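Local coordinates for phosphoserine aminotransferase (Bacillus alcalophilus, PDB 1W23), which catalyses, with pyridoxal 5'-phosphate, the reversible transamination of 3-phosphohydroxypyruvate to phosphoserine in serine biosynthesis, and the corresponding step to phosphohydroxythreonine, at residues Val4-Asn8 / Ala345-Leu349; Met82-Asn86 / Met223-His229; Gly188-Ala192 / Thr204-Lys209; Gln311-Ala316 / Leu352-Phe356. All blocks are in the same frame, centred on the assembly; numbering follows the deposited sequence. Where two conformers were deposited one is given.

Contact 1: residues Val4-Asn8 / Ala345-Leu349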
loop_
_atom_site.group_PDB
_atom_site.type_symbol
_atom_site.label_atom_id
_atom_site.label_comp_id
_atom_site.label_asym_id
_atom_site.label_seq_id
_atom_site.Cartn_x
_atom_site.Cartn_y
_atom_site.Cartn_z
ATOM N N VAL A 4 16.633 23.697 4.260
ATOM C CA VAL A 4 15.930 22.547 4.855
ATOM C C VAL A 4 16.846 21.333 4.836
ATOM O O VAL A 4 17.405 20.995 3.807
ATOM C CB VAL A 4 14.631 22.263 4.090
ATOM C CG1 VAL A 4 13.994 20.993 4.614
ATOM C CG2 VAL A 4 13.714 23.456 4.236
ATOM N N PHE A 5 16.981 20.673 5.975
ATOM C CA PHE A 5 17.819 19.468 6.105
ATOM C C PHE A 5 16.902 18.341 6.577
ATOM O O PHE A 5 16.377 18.383 7.690
ATOM C CB PHE A 5 18.955 19.704 7.091
ATOM C CG PHE A 5 19.749 20.952 6.783
ATOM C CD1 PHE A 5 19.614 22.098 7.555
ATOM C CD2 PHE A 5 20.629 20.959 5.711
ATOM C CE1 PHE A 5 20.308 23.248 7.312
ATOM C CE2 PHE A 5 21.354 22.119 5.452
ATOM C CZ PHE A 5 21.173 23.233 6.251
ATOM N N ASN A 6 16.705 17.334 5.742
ATOM C CA ASN A 6 15.700 16.296 5.985
ATOM C C ASN A 6 16.297 15.050 6.646
ATOM O O ASN A 6 16.832 14.159 5.974
ATOM C CB ASN A 6 15.003 15.922 4.693
ATOM C CG ASN A 6 13.848 14.951 4.925
ATOM O OD1 ASN A 6 13.597 14.570 6.060
ATOM N ND2 ASN A 6 13.198 14.560 3.824
ATOM N N PHE A 7 16.186 15.001 7.965
ATOM C CA PHE A 7 16.601 13.875 8.797
ATOM C C PHE A 7 15.414 13.037 9.262
ATOM O O PHE A 7 15.497 12.315 10.258
ATOM C CB PHE A 7 17.408 14.378 9.999
ATOM C CG PHE A 7 18.788 14.888 9.657
ATOM C CD1 PHE A 7 19.043 16.218 9.416
ATOM C CD2 PHE A 7 19.870 14.014 9.565
ATOM C CE1 PHE A 7 20.310 16.669 9.119
ATOM C CE2 PHE A 7 21.147 14.465 9.279
ATOM C CZ PHE A 7 21.363 15.797 9.043
ATOM N N ASN A 8 14.330 13.046 8.501
ATOM C CA ASN A 8 13.163 12.237 8.858
ATOM C C ASN A 8 13.490 10.748 8.907
ATOM O O ASN A 8 14.266 10.204 8.098
ATOM C CB ASN A 8 12.032 12.471 7.825
ATOM C CG ASN A 8 11.205 13.678 8.138
ATOM O OD1 ASN A 8 11.059 14.068 9.300
ATOM N ND2 ASN A 8 10.611 14.278 7.113
ATOM N N ALA A 345 24.024 17.829 4.452
ATOM C CA ALA A 345 23.112 17.923 5.600
ATOM C C ALA A 345 23.839 17.513 6.884
ATOM O O ALA A 345 23.594 18.075 7.954
ATOM C CB ALA A 345 21.877 17.104 5.373
ATOM N N CYS A 346 24.695 16.488 6.780
ATOM C CA CYS A 346 25.467 16.031 7.915
ATOM C C CYS A 346 26.489 17.089 8.338
ATOM O O CYS A 346 26.695 17.286 9.546
ATOM C CB CYS A 346 26.126 14.692 7.572
ATOM S SG CYS A 346 24.924 13.360 7.265
ATOM N N ILE A 347 27.155 17.718 7.366
ATOM C CA ILE A 347 28.057 18.840 7.695
ATOM C C ILE A 347 27.280 19.927 8.392
ATOM O O ILE A 347 27.768 20.499 9.387
ATOM C CB ILE A 347 28.739 19.310 6.416
ATOM C CG1 ILE A 347 29.621 18.232 5.765
ATOM C CG2 ILE A 347 29.492 20.620 6.684
ATOM C CD1 ILE A 347 30.141 18.478 4.363
ATOM N N ALA A 348 26.083 20.287 7.918
ATOM C CA ALA A 348 25.276 21.327 8.537
ATOM C C ALA A 348 24.915 20.938 9.989
ATOM O O ALA A 348 24.941 21.781 10.897
ATOM C CB ALA A 348 24.037 21.642 7.712
ATOM N N LEU A 349 24.552 19.661 10.200
ATOM C CA LEU A 349 24.244 19.195 11.548
ATOM C C LEU A 349 25.455 19.332 12.465
ATOM O O LEU A 349 25.311 19.791 13.616
ATOM C CB LEU A 349 23.688 17.777 11.504
ATOM C CG LEU A 349 23.358 17.168 12.877
ATOM C CD1 LEU A 349 22.304 17.974 13.599
ATOM C CD2 LEU A 349 22.882 15.734 12.715
#

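Contact 2: residues Met82-Asn86 / Met223-His229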
loop_
_atom_site.group_PDB
_atom_site.type_symbol
_atom_site.label_atom_id
_atom_site.label_comp_id
_atom_site.label_asym_id
_atom_site.label_seq_id
_atom_site.Cartn_x
_atom_site.Cartn_y
_atom_site.Cartn_z
ATOM N N MET A 82 2.596 -12.124 9.067
ATOM C CA MET A 82 2.612 -13.034 7.943
ATOM C C MET A 82 3.691 -14.078 8.089
ATOM O O MET A 82 3.494 -15.236 7.745
ATOM C CB MET A 82 2.687 -12.192 6.661
ATOM C CG MET A 82 2.386 -12.951 5.408
ATOM S SD MET A 82 2.329 -11.844 4.003
ATOM C CE MET A 82 2.261 -12.935 2.608
ATOM N N LEU A 83 4.853 -13.698 8.621
ATOM C CA LEU A 83 5.958 -14.668 8.785
ATOM C C LEU A 83 5.562 -15.830 9.671
ATOM O O LEU A 83 5.573 -16.993 9.225
ATOM C CB LEU A 83 7.219 -13.927 9.259
ATOM C CG LEU A 83 8.296 -14.859 9.957
ATOM C CD1 LEU A 83 8.933 -15.728 8.929
ATOM C CD2 LEU A 83 9.296 -14.058 10.765
ATOM N N PRO A 84 5.127 -15.612 10.933
ATOM C CA PRO A 84 4.719 -16.787 11.743
ATOM C C PRO A 84 3.487 -17.473 11.191
ATOM O O PRO A 84 3.345 -18.686 11.314
ATOM C CB PRO A 84 4.528 -16.186 13.133
ATOM C CG PRO A 84 4.302 -14.698 12.907
ATOM C CD PRO A 84 5.197 -14.405 11.754
ATOM N N MET A 85 2.567 -16.741 10.555
ATOM C CA MET A 85 1.402 -17.441 9.959
ATOM C C MET A 85 1.816 -18.494 8.944
ATOM O O MET A 85 1.185 -19.514 8.794
ATOM C CB MET A 85 0.507 -16.528 9.114
ATOM C CG MET A 85 -0.432 -15.724 9.957
ATOM S SD MET A 85 -1.457 -14.714 8.894
ATOM C CE MET A 85 -2.444 -13.881 10.130
ATOM N N ASN A 86 2.914 -18.268 8.235
ATOM C CA ASN A 86 3.390 -19.190 7.244
ATOM C C ASN A 86 4.376 -20.199 7.764
ATOM O O ASN A 86 4.355 -21.322 7.263
ATOM C CB ASN A 86 3.991 -18.429 6.037
ATOM C CG ASN A 86 2.944 -17.812 5.137
ATOM O OD1 ASN A 86 2.649 -18.345 4.054
ATOM N ND2 ASN A 86 2.335 -16.695 5.568
ATOM N N MET A 223 -4.560 -14.056 0.708
ATOM C CA MET A 223 -3.676 -12.868 0.631
ATOM C C MET A 223 -2.527 -12.988 1.615
ATOM O O MET A 223 -1.537 -12.252 1.439
ATOM C CB MET A 223 -4.454 -11.577 0.928
ATOM C CG MET A 223 -5.197 -10.968 -0.262
ATOM S SD MET A 223 -4.077 -10.348 -1.550
ATOM C CE MET A 223 -3.365 -8.912 -0.763
ATOM N N LEU A 224 -2.614 -13.835 2.636
ATOM C CA LEU A 224 -1.619 -13.949 3.697
ATOM C C LEU A 224 -0.658 -15.109 3.484
ATOM O O LEU A 224 0.223 -15.296 4.347
ATOM C CB LEU A 224 -2.272 -13.990 5.071
ATOM C CG LEU A 224 -2.975 -12.654 5.445
ATOM C CD1 LEU A 224 -3.967 -12.843 6.561
ATOM C CD2 LEU A 224 -1.904 -11.633 5.813
ATOM N N GLN A 225 -0.785 -15.848 2.409
ATOM C CA GLN A 225 0.171 -16.907 2.009
ATOM C C GLN A 225 1.292 -16.348 1.194
ATOM O O GLN A 225 1.017 -15.732 0.167
ATOM C CB GLN A 225 -0.531 -18.029 1.201
ATOM C CG GLN A 225 -1.614 -18.712 1.961
ATOM C CD GLN A 225 -2.018 -19.998 1.394
ATOM O OE1 GLN A 225 -1.384 -20.496 0.463
ATOM N NE2 GLN A 225 -3.056 -20.505 1.990
ATOM N N TYR A 226 2.543 -16.591 1.577
ATOM C CA TYR A 226 3.622 -16.217 0.637
ATOM C C TYR A 226 3.453 -16.922 -0.713
ATOM O O TYR A 226 3.759 -16.323 -1.754
ATOM C CB TYR A 226 5.032 -16.471 1.184
ATOM C CG TYR A 226 5.339 -15.570 2.352
ATOM C CD1 TYR A 226 5.328 -16.032 3.644
ATOM C CD2 TYR A 226 5.632 -14.227 2.164
ATOM C CE1 TYR A 226 5.601 -15.201 4.716
ATOM C CE2 TYR A 226 5.882 -13.379 3.240
ATOM C CZ TYR A 226 5.874 -13.873 4.533
ATOM O OH TYR A 226 6.110 -13.087 5.609
ATOM N N ALA A 227 2.981 -18.175 -0.706
ATOM C CA ALA A 227 2.832 -18.924 -1.949
ATOM C C ALA A 227 1.956 -18.185 -2.936
ATOM O O ALA A 227 2.233 -18.249 -4.175
ATOM C CB ALA A 227 2.302 -20.332 -1.628
ATOM N N THR A 228 0.920 -17.489 -2.529
ATOM C CA THR A 228 0.042 -16.744 -3.439
ATOM C C THR A 228 0.837 -15.753 -4.233
ATOM O O THR A 228 0.677 -15.613 -5.462
ATOM C CB THR A 228 -1.055 -16.030 -2.605
ATOM O OG1 THR A 228 -1.857 -17.023 -1.959
ATOM C CG2 THR A 228 -1.922 -15.134 -3.456
ATOM N N HIS A 229 1.682 -15.015 -3.519
ATOM C CA HIS A 229 2.433 -13.928 -4.126
ATOM C C HIS A 229 3.629 -14.444 -4.934
ATOM O O HIS A 229 3.992 -13.866 -5.958
ATOM C CB HIS A 229 2.861 -12.926 -3.037
ATOM C CG HIS A 229 1.634 -12.418 -2.319
ATOM N ND1 HIS A 229 0.760 -11.536 -2.946
ATOM C CD2 HIS A 229 1.149 -12.733 -1.084
ATOM C CE1 HIS A 229 -0.220 -11.313 -2.078
ATOM N NE2 HIS A 229 -0.019 -11.998 -0.944
HETATM O O HOH W 1 2.667 -19.810 1.610
#

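Contact 3: residues Gly188-Ala192 / Thr204-Lys209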
loop_
_atom_site.group_PDB
_atom_site.type_symbol
_atom_site.label_atom_id
_atom_site.label_comp_id
_atom_site.label_asym_id
_atom_site.label_seq_id
_atom_site.Cartn_x
_atom_site.Cartn_y
_atom_site.Cartn_z
ATOM N N GLY A 188 17.003 -17.056 5.096
ATOM C CA GLY A 188 15.831 -17.612 4.460
ATOM C C GLY A 188 14.856 -16.580 3.934
ATOM O O GLY A 188 14.161 -16.807 2.940
ATOM N N MET A 189 14.803 -15.442 4.639
ATOM C CA MET A 189 13.905 -14.352 4.237
ATOM C C MET A 189 14.435 -13.053 4.790
ATOM O O MET A 189 14.893 -12.997 5.967
ATOM C CB MET A 189 12.493 -14.660 4.724
ATOM C CG MET A 189 11.490 -13.606 4.304
ATOM S SD MET A 189 9.800 -14.021 4.747
ATOM C CE MET A 189 9.507 -12.562 5.773
ATOM N N ILE A 190 14.336 -12.001 4.018
ATOM C CA ILE A 190 14.616 -10.612 4.400
ATOM C C ILE A 190 13.404 -9.778 4.046
ATOM O O ILE A 190 12.833 -9.969 2.962
ATOM C CB ILE A 190 15.832 -10.095 3.607
ATOM C CG1 ILE A 190 17.107 -10.833 3.991
ATOM C CG2 ILE A 190 15.930 -8.608 3.693
ATOM C CD1 ILE A 190 18.212 -10.649 3.017
ATOM N N TYR A 191 12.971 -8.877 4.924
ATOM C CA TYR A 191 11.894 -7.977 4.559
ATOM C C TYR A 191 12.230 -6.563 4.997
ATOM O O TYR A 191 13.000 -6.304 5.943
ATOM C CB TYR A 191 10.558 -8.411 5.136
ATOM C CG TYR A 191 10.451 -8.495 6.615
ATOM C CD1 TYR A 191 9.890 -7.491 7.381
ATOM C CD2 TYR A 191 10.874 -9.636 7.332
ATOM C CE1 TYR A 191 9.764 -7.550 8.759
ATOM C CE2 TYR A 191 10.736 -9.719 8.702
ATOM C CZ TYR A 191 10.191 -8.672 9.421
ATOM O OH TYR A 191 10.001 -8.743 10.792
ATOM N N ALA A 192 11.595 -5.592 4.307
ATOM C CA ALA A 192 11.847 -4.193 4.586
ATOM C C ALA A 192 10.713 -3.354 4.004
ATOM O O ALA A 192 10.449 -3.426 2.804
ATOM C CB ALA A 192 13.124 -3.703 3.869
ATOM N N THR A 204 6.407 -3.043 0.516
ATOM C CA THR A 204 7.325 -3.785 1.371
ATOM C C THR A 204 8.019 -4.790 0.481
ATOM O O THR A 204 7.378 -5.562 -0.262
ATOM C CB THR A 204 6.550 -4.472 2.500
ATOM O OG1 THR A 204 5.848 -3.467 3.264
ATOM C CG2 THR A 204 7.445 -5.208 3.460
ATOM N N VAL A 205 9.353 -4.785 0.506
ATOM C CA VAL A 205 10.170 -5.751 -0.240
ATOM C C VAL A 205 10.411 -6.976 0.620
ATOM O O VAL A 205 10.811 -6.872 1.787
ATOM C CB VAL A 205 11.509 -5.109 -0.661
ATOM C CG1 VAL A 205 12.446 -6.132 -1.273
ATOM C CG2 VAL A 205 11.254 -3.930 -1.581
ATOM N N VAL A 206 10.106 -8.152 0.084
ATOM C CA VAL A 206 10.338 -9.399 0.756
ATOM C C VAL A 206 11.177 -10.287 -0.192
ATOM O O VAL A 206 10.727 -10.612 -1.275
ATOM C CB VAL A 206 9.034 -10.111 1.147
ATOM C CG1 VAL A 206 9.306 -11.371 1.946
ATOM C CG2 VAL A 206 8.123 -9.154 1.938
ATOM N N ILE A 207 12.402 -10.628 0.264
ATOM C CA ILE A 207 13.304 -11.503 -0.489
ATOM C C ILE A 207 13.259 -12.864 0.169
ATOM O O ILE A 207 13.576 -12.960 1.346
ATOM C CB ILE A 207 14.720 -10.911 -0.536
ATOM C CG1 ILE A 207 14.790 -9.512 -1.138
ATOM C CG2 ILE A 207 15.635 -11.881 -1.252
ATOM C CD1 ILE A 207 16.020 -8.722 -0.755
ATOM N N VAL A 208 12.807 -13.880 -0.552
ATOM C CA VAL A 208 12.474 -15.158 0.030
ATOM C C VAL A 208 13.182 -16.294 -0.702
ATOM O O VAL A 208 13.230 -16.336 -1.939
ATOM C CB VAL A 208 10.957 -15.518 -0.088
ATOM C CG1 VAL A 208 10.102 -14.540 0.653
ATOM C CG2 VAL A 208 10.446 -15.598 -1.531
ATOM N N LYS A 209 13.734 -17.226 0.046
ATOM C CA LYS A 209 14.258 -18.463 -0.529
ATOM C C LYS A 209 13.040 -19.266 -0.980
ATOM O O LYS A 209 12.191 -19.637 -0.171
ATOM C CB LYS A 209 15.099 -19.210 0.500
ATOM C CG LYS A 209 15.886 -20.368 -0.110
ATOM C CD LYS A 209 16.931 -20.857 0.911
ATOM C CE LYS A 209 17.748 -22.049 0.360
ATOM N NZ LYS A 209 18.986 -21.458 -0.234
#

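Contact 4: residues Gln311-Ala316 / Leu352-Phe356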
loop_
_atom_site.group_PDB
_atom_site.type_symbol
_atom_site.label_atom_id
_atom_site.label_comp_id
_atom_site.label_asym_id
_atom_site.label_seq_id
_atom_site.Cartn_x
_atom_site.Cartn_y
_atom_site.Cartn_z
ATOM N N GLN A 311 16.077 22.633 24.138
ATOM C CA GLN A 311 16.639 23.837 23.571
ATOM C C GLN A 311 17.356 23.523 22.269
ATOM O O GLN A 311 17.214 24.269 21.271
ATOM C CB GLN A 311 17.572 24.492 24.586
ATOM C CG GLN A 311 16.841 25.102 25.769
ATOM C CD GLN A 311 17.795 25.376 26.934
ATOM O OE1 GLN A 311 19.014 25.279 26.836
ATOM N NE2 GLN A 311 17.160 25.720 28.054
ATOM N N PHE A 312 18.126 22.441 22.248
ATOM C CA PHE A 312 18.822 22.024 20.996
ATOM C C PHE A 312 17.837 21.720 19.905
ATOM O O PHE A 312 17.990 22.155 18.776
ATOM C CB PHE A 312 19.714 20.806 21.346
ATOM C CG PHE A 312 20.344 20.215 20.100
ATOM C CD1 PHE A 312 21.396 20.819 19.459
ATOM C CD2 PHE A 312 19.843 19.044 19.586
ATOM C CE1 PHE A 312 21.930 20.258 18.288
ATOM C CE2 PHE A 312 20.376 18.512 18.430
ATOM C CZ PHE A 312 21.409 19.116 17.767
ATOM N N LEU A 313 16.812 20.903 20.217
ATOM C CA LEU A 313 15.850 20.503 19.179
ATOM C C LEU A 313 15.074 21.711 18.661
ATOM O O LEU A 313 14.756 21.819 17.470
ATOM C CB LEU A 313 14.923 19.409 19.693
ATOM C CG LEU A 313 15.613 18.041 19.871
ATOM C CD1 LEU A 313 14.712 17.111 20.662
ATOM C CD2 LEU A 313 15.997 17.454 18.513
ATOM N N ALA A 314 14.781 22.690 19.543
ATOM C CA ALA A 314 14.109 23.904 19.104
ATOM C C ALA A 314 15.001 24.745 18.191
ATOM O O ALA A 314 14.511 25.275 17.196
ATOM C CB ALA A 314 13.627 24.739 20.313
ATOM N N LYS A 315 16.264 24.824 18.506
ATOM C CA LYS A 315 17.191 25.569 17.663
ATOM C C LYS A 315 17.321 24.878 16.331
ATOM O O LYS A 315 17.356 25.511 15.266
ATOM C CB LYS A 315 18.555 25.682 18.368
ATOM C CG LYS A 315 19.584 26.462 17.602
ATOM C CD LYS A 315 19.185 27.904 17.481
ATOM C CE LYS A 315 20.298 28.647 16.768
ATOM N NZ LYS A 315 19.867 30.033 16.417
ATOM N N ALA A 316 17.426 23.551 16.343
ATOM C CA ALA A 316 17.540 22.790 15.095
ATOM C C ALA A 316 16.322 23.072 14.212
ATOM O O ALA A 316 16.446 23.329 13.014
ATOM C CB ALA A 316 17.668 21.312 15.416
ATOM N N LEU A 352 25.751 22.990 13.428
ATOM C CA LEU A 352 24.740 23.328 14.421
ATOM C C LEU A 352 25.157 22.831 15.788
ATOM O O LEU A 352 25.053 23.548 16.796
ATOM C CB LEU A 352 23.414 22.679 14.010
ATOM C CG LEU A 352 22.237 22.787 14.980
ATOM C CD1 LEU A 352 21.395 24.019 14.709
ATOM C CD2 LEU A 352 21.230 21.649 14.857
ATOM N N MET A 353 25.586 21.575 15.840
ATOM C CA MET A 353 25.964 20.955 17.105
ATOM C C MET A 353 27.151 21.665 17.765
ATOM O O MET A 353 27.183 21.882 19.001
ATOM C CB MET A 353 26.264 19.468 16.921
ATOM C CG MET A 353 25.005 18.651 16.637
ATOM S SD MET A 353 25.263 16.943 16.164
ATOM C CE MET A 353 25.722 16.193 17.762
ATOM N N ILE A 354 28.155 22.018 16.981
ATOM C CA ILE A 354 29.336 22.703 17.527
ATOM C C ILE A 354 28.936 24.067 18.049
ATOM O O ILE A 354 29.308 24.467 19.151
ATOM C CB ILE A 354 30.460 22.773 16.485
ATOM C CG1 ILE A 354 31.028 21.386 16.207
ATOM C CG2 ILE A 354 31.572 23.749 16.953
ATOM C CD1 ILE A 354 31.947 21.319 15.030
ATOM N N GLN A 355 28.162 24.804 17.258
ATOM C CA GLN A 355 27.757 26.146 17.669
ATOM C C GLN A 355 26.894 26.104 18.920
ATOM O O GLN A 355 27.074 26.927 19.836
ATOM C CB GLN A 355 27.061 26.871 16.495
ATOM C CG GLN A 355 26.552 28.286 16.833
ATOM C CD GLN A 355 25.713 28.927 15.728
ATOM O OE1 GLN A 355 26.011 28.908 14.527
ATOM N NE2 GLN A 355 24.574 29.487 16.095
ATOM N N PHE A 356 25.981 25.152 19.000
ATOM C CA PHE A 356 25.087 25.090 20.189
ATOM C C PHE A 356 25.910 24.801 21.427
ATOM O O PHE A 356 25.698 25.393 22.489
ATOM C CB PHE A 356 23.991 24.042 19.941
ATOM C CG PHE A 356 22.948 24.054 21.034
ATOM C CD1 PHE A 356 21.870 24.923 20.946
ATOM C CD2 PHE A 356 23.094 23.223 22.125
ATOM C CE1 PHE A 356 20.979 24.964 22.003
ATOM C CE2 PHE A 356 22.176 23.253 23.168
ATOM C CZ PHE A 356 21.117 24.119 23.110
#

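Contact 1: residues Val4-Asn8 / Ala345-Leu349
F7 reaches the helix of A345, C346 and L349 with the far end of its ring. From the backbone, CB and CG carry the ring across the gap, CG lying anti to the carbonyl carbon (chi1 -71°). On one flank CE1 comes within 4.1 Å of A345 CB; on the other, CE2 approaches L349 CD2 at 4.1 Å. The tip, CZ, goes deepest: it meets A345 O at 3.4 Å, with that oxygen near the ring plane, so the electropositive C-H edge faces a carbonyl that already accepts the helical bond from L349 N. CZ also rests 3.9 Å from L349 CB. A flat ring suits this place, because its narrow end can enter between the small A345 and the branched L349.

F5 uses its ring differently. The methyl of A348 sits over one face, offset toward the rim, 3.8 Å from the ring centroid and 23° off the normal, a CH-pi contact; F5 CE2 is nearest, 3.5 Å from A348 CB. A345 and A348 have side chains short enough to let both aromatic rings come close to the helix. N6 turns away from the helix, and its OD1 accepts from N8 N at 3.0 Å, an Asx turn that bends the chain after strand 5-6.

That strand pairs in parallel with 321-322, whose F321 touches F5 and F7. Helix 343-359 thus packs against this small sheet through A348 and L349 on F321, and against helix 259-279 through C346 and L349, while N8 ND2 hydrogen-bonds E38 O of the second subunit, N6 ND2 weakly.

Contact 2: residues Met82-Asn86 / Met223-His229
The ring of Y226 carries M82 on one face: in the conformer described, CE stands 3.6 Å above the plane in a CH-pi contact. SD lies oblique to the same ring, 4.4 Å from its centroid, a Met-aromatic contact. L83 CA sits at the ring's edge, near the phenol oxygen, which is hydrogen-bonded to Q79. The amide of N86 meets the ring obliquely, its plane turned 53° from it, with N86 CG 3.3 Å from Y226 CD1. H229 has T228 CB over one ring face and M223 O at the edge, in plane and bound by NE2. M82 suits its place because its extended chain is long and flexible enough to cross the phenol ring obliquely and end close to H229 CD2.

Helix 75-87 starts at the cofactor-binding residues G75 to S77, as fits the fold type I aminotransferases, and its later part meets the start of helix 226-231, with Q225 as N-cap.

N86 OD1 accepts from Y226 N at 3.0 Å, the donor standing above the carbonyl plane, and probably also from a water that accepts from A227 N. Its ND2 gives one hydrogen to L224 O at 2.8 Å, in plane and nearly straight (167°), and the other to M82 O at 2.9 Å. A leucine in its place would probably leave Y226 N and L224 O without these mates, M82 O without its second donor and the segments less firmly tied. Within the chain M85 SD touches L224 CD1; L224 also packs on L224 of the second subunit.

Contact 3: residues Gly188-Ala192 / Thr204-Lys209
M189 lies against V206 and V208 on the closely packed face of this strand pair. In the conformers described for M189 and V208, M189 CG stands 3.9 Å from V206 CG1 and 4.0 Å from V208 CG1, and M189 and V208 run side by side. With CG anti to the backbone N (chi1 -178°) the thioether stays over the neighbouring strand, and the beta-branched valines fit because they fill space close to the backbone. Y191 shares this face, its CB 4.1 Å from V206 CG2, but its ring leads away to Q79 and F80 of helix 75-87 and its hydroxyl hydrogen-bonds H146.

On the other face, also buried, that of I190, I207, A192 and V205, the side chains stand further apart across the pair: I190 CB and I207 CB are 4.4 Å apart, I190 packs on M173 and L182, and I207 on I63 and Y67. Solvent is nearest at K209, whose amine turns to a salt bridge with D66, while its backbone N bonds G188 O at 3.0 Å.

Two hydrogen-bonded pairs, I190 with I207 and A192 with V205, hold the strands in antiparallel register. They form a hairpin whose connection holds Q195 and K196 of the cofactor site. Strand 204-209 runs antiparallel to both its neighbours in the mixed seven-stranded sheet characteristic of the large domain of fold type I aminotransferases.

Contact 4: residues Gln311-Ala316 / Leu352-Phe356
F312 O accepts from A316 N at 2.9 Å, and L352 O likewise from F356 N; with polar groups spent on their own helices, these four residues meet through carbon. The rings of F312 and F356 form a T-shaped pair, the edge of F312 toward the face of F356, with planes at 77° and centroids 5.5 Å apart. CD1 of F312 makes the approach, 3.9 Å from F356 CG. Over a face of F356 also lies F312 CA, 21° off the normal, so that the ring turns a face to the backbone of helix 306-318. At the ring's edge is Q311 CB, 3.9 Å from F356 CZ. An aromatic suits F356's place because it can offer a broad face to the helix and a rim to Q311.

L352 CD2 reaches A316 CB at 3.6 Å and F312 CE1 at 3.8 Å, and CG anti to the backbone N brings both methyls toward helix 306-318. The small A316 allows that approach. M353 CG touches F312 CZ obliquely, across the ring plane from L352 CD2. An alanine at F356 would probably leave F312 without the face its edge meets and open a gap beside Q311 and the helix backbone.

Toward solvent, K315 lays its CG near L352 CD1 while NZ turns to a salt bridge with E318, and Q355 stays exposed. The axes of segments 311-316 and 352-356 are inclined at 129° and 11.0 Å apart; with no polar bond between the segments, the mostly apolar contact implies that shape, van der Waals contact and the aromatic pair hold them together.

Overall arrangement
Contacts 3 and 2 form one group, their centres 12 Å apart and touching where the hydroxyl of Y226 meets M189; contact 3 belongs to the mixed seven-stranded sheet. Contacts 1 and 4, also 12 Å apart, share helix 343-359 on the other side of the chain's centre. Centres of the two groups lie 30 to 46 Å apart. Along the chain, contact 1 closes a loop that holds contact 2, with contact 3 nested inside contact 2, and contact 4 crosses contact 1. The N-terminal strand is thus brought to the C-terminal helix, consistent with a small domain built from both chain ends beside the cofactor domain, as in fold type I aminotransferases. Contacts 1 and 2 also reach the second subunit.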